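Local structure of protein pid-3 (Caenorhabditis elegans, 7OCZ) at residues Leu15-Tyr20 and His75-Ser80; Thr34-Asn39 and Val51-Lys56. The protein probably acts in piRNA biogenesis and chromosome segregation, and folds here into a small RRM-like alpha/beta domain that pairs with a second copy of itself. All coordinates share one frame; numbering follows the deposited sequence.

Overall arrangement
The chain folds in the beta-alpha-beta-beta-alpha-beta order of an RRM, with the extra short strand 70-72 ahead of the last one, and both contacts reach its single antiparallel sheet. Contact 1 joins strands 14-18 and 75-81, the first and last of the core fold; contact 2 ties the loop after helix 26-32 to the end of strand 48-52. Both segments of contact 2 fall between Leu15-Tyr20 and His75-Ser80 in sequence. The centres lie about 15 Å apart, on opposite sides of the chain's centre, yet the contacts touch: Leu15 probably hydrogen-bonds Val51, and Ile17 packs on Val51. Contact 1 thus builds the sheet; contact 2 joins it to the loop that meets the second subunit.

Contact 1 (Leu15-Tyr20 and His75-Ser80); sequences LKISGY and HKLQVS
The His75 imidazole turns an edge to Gly19: the carbonyl oxygen Gly19 O lies in the ring plane, 3.5 Å from His75 CD2. Meanwhile ND1 is hydrogen-bonded to Asp72, which probably holds the ring in this rotation. The bond from CA to CB of Tyr20 points away from His75-Ser80, yet CB itself touches Leu77 CD2 at 4.0 Å. Gly19, just before Tyr20, has a positive phi (96°); a CB there would jam against the carbonyl oxygen of Ser18 and also run into Lys76 O, so glycine is called for. A water links the two backbones, donating to Gly19 O and accepting from Lys76 N.

Beyond the turn the strands are regular and antiparallel. Lys16 pairs with Ser80 and Ser18 with Gln78, each through two backbone hydrogen bonds; the shortest is Lys16 N to Ser80 O, 2.7 Å. Ile17 and Val79 form the non-hydrogen-bonded pair between them, lying side by side with Ile17 CG1 4.0 Å from Val79 CG2. Leu15, its CG anti to the backbone N (chi1 -179°), brings CD1 tightly against Val79 CG1 at 3.4 Å.

Lys16, Ser18, Gln78 and Ser80 line the sheet face opposite Ile17 and Val79. Phe66 of helix 56-66 covers Leu77 and Val79, and Ala62 and Val63 cover Leu15. Tyr20 meets Ile29 and Leu32 of helix 26-32, while strand 48-52 flanks strand 14-18 on its other edge.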
loop_
_atom_site.group_PDB
_atom_site.type_symbol
_atom_site.label_atom_id
_atom_site.label_comp_id
_atom_site.label_asym_id
_atom_site.label_seq_id
_atom_site.Cartn_x
_atom_site.Cartn_y
_atom_site.Cartn_z
ATOM N N LEU A 15 4.529 13.713 4.416
ATOM C CA LEU A 15 5.708 13.553 3.587
ATOM C C LEU A 15 5.357 13.981 2.166
ATOM O O LEU A 15 4.266 13.688 1.677
ATOM C CB LEU A 15 6.155 12.086 3.619
ATOM C CG LEU A 15 7.386 11.637 2.856
ATOM C CD1 LEU A 15 8.567 12.278 3.568
ATOM C CD2 LEU A 15 7.509 10.132 2.855
ATOM N N LYS A 16 6.267 14.684 1.509
ATOM C CA LYS A 16 6.141 14.995 0.091
ATOM C C LYS A 16 7.015 14.032 -0.694
ATOM O O LYS A 16 8.195 13.875 -0.374
ATOM C CB LYS A 16 6.588 16.429 -0.199
ATOM C CG LYS A 16 5.664 17.504 0.310
ATOM C CD LYS A 16 6.344 18.871 0.230
ATOM C CE LYS A 16 6.175 19.508 -1.125
ATOM N NZ LYS A 16 6.508 20.963 -1.045
ATOM N N ILE A 17 6.457 13.408 -1.728
ATOM C CA ILE A 17 7.201 12.430 -2.519
ATOM C C ILE A 17 6.923 12.668 -3.998
ATOM O O ILE A 17 5.772 12.877 -4.394
ATOM C CB ILE A 17 6.857 10.983 -2.101
ATOM C CG1 ILE A 17 7.669 9.966 -2.913
ATOM C CG2 ILE A 17 5.353 10.725 -2.186
ATOM C CD1 ILE A 17 7.693 8.564 -2.308
ATOM N N SER A 18 7.978 12.671 -4.812
ATOM C CA SER A 18 7.813 12.847 -6.249
ATOM C C SER A 18 8.895 12.074 -6.993
ATOM O O SER A 18 9.887 11.632 -6.407
ATOM C CB SER A 18 7.847 14.327 -6.645
ATOM O OG SER A 18 9.127 14.885 -6.418
ATOM N N GLY A 19 8.678 11.889 -8.298
ATOM C CA GLY A 19 9.640 11.231 -9.158
ATOM C C GLY A 19 9.413 9.750 -9.391
ATOM O O GLY A 19 10.154 9.146 -10.178
ATOM N N TYR A 20 8.428 9.145 -8.730
ATOM C CA TYR A 20 8.103 7.752 -8.984
ATOM C C TYR A 20 7.437 7.606 -10.358
ATOM O O TYR A 20 6.961 8.588 -10.935
ATOM C CB TYR A 20 7.189 7.223 -7.881
ATOM C CG TYR A 20 5.994 8.099 -7.622
ATOM C CD1 TYR A 20 4.849 7.998 -8.407
ATOM C CD2 TYR A 20 6.017 9.042 -6.607
ATOM C CE1 TYR A 20 3.761 8.804 -8.180
ATOM C CE2 TYR A 20 4.934 9.848 -6.370
ATOM C CZ TYR A 20 3.810 9.731 -7.163
ATOM O OH TYR A 20 2.728 10.539 -6.924
ATOM N N HIS A 75 13.997 7.238 -13.364
ATOM C CA HIS A 75 13.229 7.677 -12.205
ATOM C C HIS A 75 14.120 7.746 -10.977
ATOM O O HIS A 75 14.828 6.785 -10.659
ATOM C CB HIS A 75 12.045 6.742 -11.936
ATOM C CG HIS A 75 11.020 6.731 -13.028
ATOM N ND1 HIS A 75 11.072 5.856 -14.090
ATOM C CD2 HIS A 75 9.908 7.480 -13.211
ATOM C CE1 HIS A 75 10.039 6.071 -14.885
ATOM N NE2 HIS A 75 9.318 7.051 -14.374
ATOM N N LYS A 76 14.065 8.880 -10.283
ATOM C CA LYS A 76 14.823 9.113 -9.063
ATOM C C LYS A 76 13.914 9.836 -8.077
ATOM O O LYS A 76 13.295 10.842 -8.433
ATOM C CB LYS A 76 16.081 9.934 -9.363
ATOM C CG LYS A 76 16.661 10.692 -8.199
ATOM C CD LYS A 76 17.962 11.359 -8.611
ATOM C CE LYS A 76 18.374 12.437 -7.631
ATOM N NZ LYS A 76 19.652 13.087 -8.042
ATOM N N LEU A 77 13.823 9.324 -6.852
ATOM C CA LEU A 77 12.863 9.856 -5.889
ATOM C C LEU A 77 13.346 11.158 -5.257
ATOM O O LEU A 77 14.506 11.291 -4.855
ATOM C CB LEU A 77 12.575 8.843 -4.778
ATOM C CG LEU A 77 11.763 7.589 -5.090
ATOM C CD1 LEU A 77 11.598 6.756 -3.829
ATOM C CD2 LEU A 77 10.400 7.966 -5.656
ATOM N N GLN A 78 12.434 12.116 -5.155
ATOM C CA GLN A 78 12.614 13.308 -4.338
ATOM C C GLN A 78 11.620 13.208 -3.188
ATOM O O GLN A 78 10.413 13.087 -3.423
ATOM C CB GLN A 78 12.379 14.578 -5.152
ATOM C CG GLN A 78 12.251 15.854 -4.326
ATOM C CD GLN A 78 13.535 16.246 -3.604
ATOM O OE1 GLN A 78 14.620 15.742 -3.910
ATOM N NE2 GLN A 78 13.410 17.145 -2.628
ATOM N N VAL A 79 12.128 13.220 -1.955
ATOM C CA VAL A 79 11.315 13.012 -0.760
ATOM C C VAL A 79 11.698 14.072 0.265
ATOM O O VAL A 79 12.887 14.305 0.503
ATOM C CB VAL A 79 11.514 11.595 -0.186
ATOM C CG1 VAL A 79 10.596 11.356 0.993
ATOM C CG2 VAL A 79 11.278 10.533 -1.275
ATOM N N SER A 80 10.697 14.713 0.869
ATOM C CA SER A 80 10.962 15.759 1.847
ATOM C C SER A 80 9.806 15.844 2.831
ATOM O O SER A 80 8.679 15.440 2.531
ATOM C CB SER A 80 11.180 17.120 1.170
ATOM O OG SER A 80 10.017 17.531 0.467
HETATM O O HOH W 1 12.310 10.868 -11.509
#

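Contact 2 (Thr34-Asn39 and Val51-Lys56)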
loop_
_atom_site.group_PDB
_atom_site.type_symbol
_atom_site.label_atom_id
_atom_site.label_comp_id
_atom_site.label_asym_id
_atom_site.label_seq_id
_atom_site.Cartn_x
_atom_site.Cartn_y
_atom_site.Cartn_z
ATOM N N THR A 34 6.773 0.875 1.895
ATOM C CA THR A 34 6.817 -0.201 2.876
ATOM C C THR A 34 8.152 -0.153 3.619
ATOM O O THR A 34 9.185 0.113 2.994
ATOM C CB THR A 34 6.648 -1.552 2.169
ATOM O OG1 THR A 34 5.503 -1.503 1.309
ATOM C CG2 THR A 34 6.469 -2.686 3.144
ATOM N N PRO A 35 8.179 -0.394 4.944
ATOM C CA PRO A 35 7.109 -0.770 5.878
ATOM C C PRO A 35 6.530 0.377 6.687
ATOM O O PRO A 35 6.004 0.131 7.779
ATOM C CB PRO A 35 7.822 -1.739 6.813
ATOM C CG PRO A 35 9.208 -1.131 6.933
ATOM C CD PRO A 35 9.476 -0.351 5.646
ATOM N N TYR A 36 6.627 1.604 6.183
ATOM C CA TYR A 36 6.108 2.733 6.938
ATOM C C TYR A 36 4.590 2.698 6.940
ATOM O O TYR A 36 3.961 2.463 5.906
ATOM C CB TYR A 36 6.610 4.053 6.348
ATOM C CG TYR A 36 8.063 4.322 6.655
ATOM C CD1 TYR A 36 8.430 4.979 7.822
ATOM C CD2 TYR A 36 9.067 3.917 5.786
ATOM C CE1 TYR A 36 9.755 5.226 8.118
ATOM C CE2 TYR A 36 10.402 4.161 6.072
ATOM C CZ TYR A 36 10.736 4.816 7.247
ATOM O OH TYR A 36 12.062 5.057 7.547
ATOM N N ARG A 37 3.998 2.920 8.111
ATOM C CA ARG A 37 2.551 3.036 8.177
ATOM C C ARG A 37 2.095 4.296 7.449
ATOM O O ARG A 37 2.575 5.396 7.733
ATOM C CB ARG A 37 2.071 3.069 9.624
ATOM C CG ARG A 37 0.561 3.200 9.713
ATOM C CD ARG A 37 0.011 2.742 11.045
ATOM N NE ARG A 37 -1.399 3.084 11.169
ATOM C CZ ARG A 37 -2.390 2.207 11.080
ATOM N NH1 ARG A 37 -2.157 0.923 10.875
ATOM N NH2 ARG A 37 -3.644 2.631 11.200
ATOM N N VAL A 38 1.163 4.125 6.514
ATOM C CA VAL A 38 0.618 5.201 5.690
ATOM C C VAL A 38 -0.852 5.343 6.043
ATOM O O VAL A 38 -1.610 4.370 5.954
ATOM C CB VAL A 38 0.791 4.904 4.193
ATOM C CG1 VAL A 38 0.061 5.942 3.355
ATOM C CG2 VAL A 38 2.272 4.853 3.830
ATOM N N ASN A 39 -1.258 6.545 6.445
ATOM C CA ASN A 39 -2.624 6.799 6.895
ATOM C C ASN A 39 -3.472 7.540 5.877
ATOM O O ASN A 39 -4.696 7.593 6.031
ATOM C CB ASN A 39 -2.603 7.596 8.197
ATOM C CG ASN A 39 -2.038 6.804 9.339
ATOM O OD1 ASN A 39 -2.280 5.601 9.446
ATOM N ND2 ASN A 39 -1.260 7.460 10.192
ATOM N N VAL A 51 1.819 12.303 1.550
ATOM C CA VAL A 51 1.540 11.061 2.259
ATOM C C VAL A 51 1.562 11.329 3.757
ATOM O O VAL A 51 2.518 11.917 4.271
ATOM C CB VAL A 51 2.563 9.969 1.883
ATOM C CG1 VAL A 51 2.321 8.702 2.684
ATOM C CG2 VAL A 51 2.536 9.693 0.382
ATOM N N ALA A 52 0.515 10.896 4.457
ATOM C CA ALA A 52 0.437 11.037 5.905
ATOM C C ALA A 52 1.070 9.816 6.558
ATOM O O ALA A 52 0.614 8.688 6.341
ATOM C CB ALA A 52 -1.013 11.190 6.360
ATOM N N LEU A 53 2.125 10.038 7.336
ATOM C CA LEU A 53 2.738 8.988 8.133
ATOM C C LEU A 53 2.257 9.099 9.579
ATOM O O LEU A 53 1.356 9.879 9.902
ATOM C CB LEU A 53 4.261 9.050 8.039
ATOM C CG LEU A 53 4.856 8.918 6.633
ATOM C CD1 LEU A 53 6.360 8.786 6.724
ATOM C CD2 LEU A 53 4.251 7.736 5.881
ATOM N N GLU A 54 2.871 8.309 10.462
ATOM C CA GLU A 54 2.407 8.240 11.845
ATOM C C GLU A 54 2.769 9.501 12.623
ATOM O O GLU A 54 1.927 10.072 13.325
ATOM C CB GLU A 54 2.988 7.002 12.527
ATOM C CG GLU A 54 2.142 5.751 12.377
ATOM C CD GLU A 54 0.824 5.858 13.120
ATOM O OE1 GLU A 54 -0.220 6.071 12.467
ATOM O OE2 GLU A 54 0.837 5.753 14.364
ATOM N N ASN A 55 4.017 9.951 12.520
ATOM C CA ASN A 55 4.472 11.117 13.269
ATOM C C ASN A 55 5.709 11.689 12.589
ATOM O O ASN A 55 6.167 11.184 11.561
ATOM C CB ASN A 55 4.763 10.767 14.731
ATOM C CG ASN A 55 5.761 9.632 14.876
ATOM O OD1 ASN A 55 6.828 9.630 14.258
ATOM N ND2 ASN A 55 5.418 8.657 15.712
ATOM N N LYS A 56 6.268 12.736 13.205
ATOM C CA LYS A 56 7.394 13.446 12.607
ATOM C C LYS A 56 8.673 12.616 12.623
ATOM O O LYS A 56 9.568 12.858 11.808
ATOM C CB LYS A 56 7.625 14.770 13.330
ATOM C CG LYS A 56 7.976 14.605 14.799
ATOM C CD LYS A 56 8.141 15.953 15.488
ATOM C CE LYS A 56 8.315 15.790 16.995
ATOM N NZ LYS A 56 7.031 15.497 17.706
HETATM O O HOH W 2 4.364 6.008 9.447
#
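This is a loop-to-strand-end contact: Tyr36-Asn39, in the loop between helix 26-32 and strand 40-45, lies against Val51-Glu54, where strand 48-52 gives out. Asn39 N donates an almost straight hydrogen bond (177°) to Ala52 O at 2.8 Å. Beside this bond apolar branches pack, with Val38 CG1 3.6 Å from Val51 CG1 and Val38 CG2 4.1 Å from Leu53 CD2. A water joins Arg37 O to Glu54 N.

A polar cluster of Arg37, Asn39 and Glu54 completes the contact. Glu54, bent at chi2 (-67°), turns OE1 back to Asn39 ND2, which meets it on the anti side at 2.9 Å; the amide and carboxylate planes stand nearly perpendicular. The same oxygen forms a long salt bridge with Arg37 NE, 3.5 Å away at the guanidinium edge, and NE makes a weak bond to Asn39 OD1. With an alanine at Asn39, Glu54 OE1 would probably keep just the long contact to Arg37, and the carboxylate would be held less firmly.

Val38 O and Tyr36 O accept hydrogen bonds from Asn25 and Gln31 of the second subunit. With Arg37 and the amide sharing one oxygen, Glu54 is likely to stay ionised, its charge partly balanced beside the dimer interface.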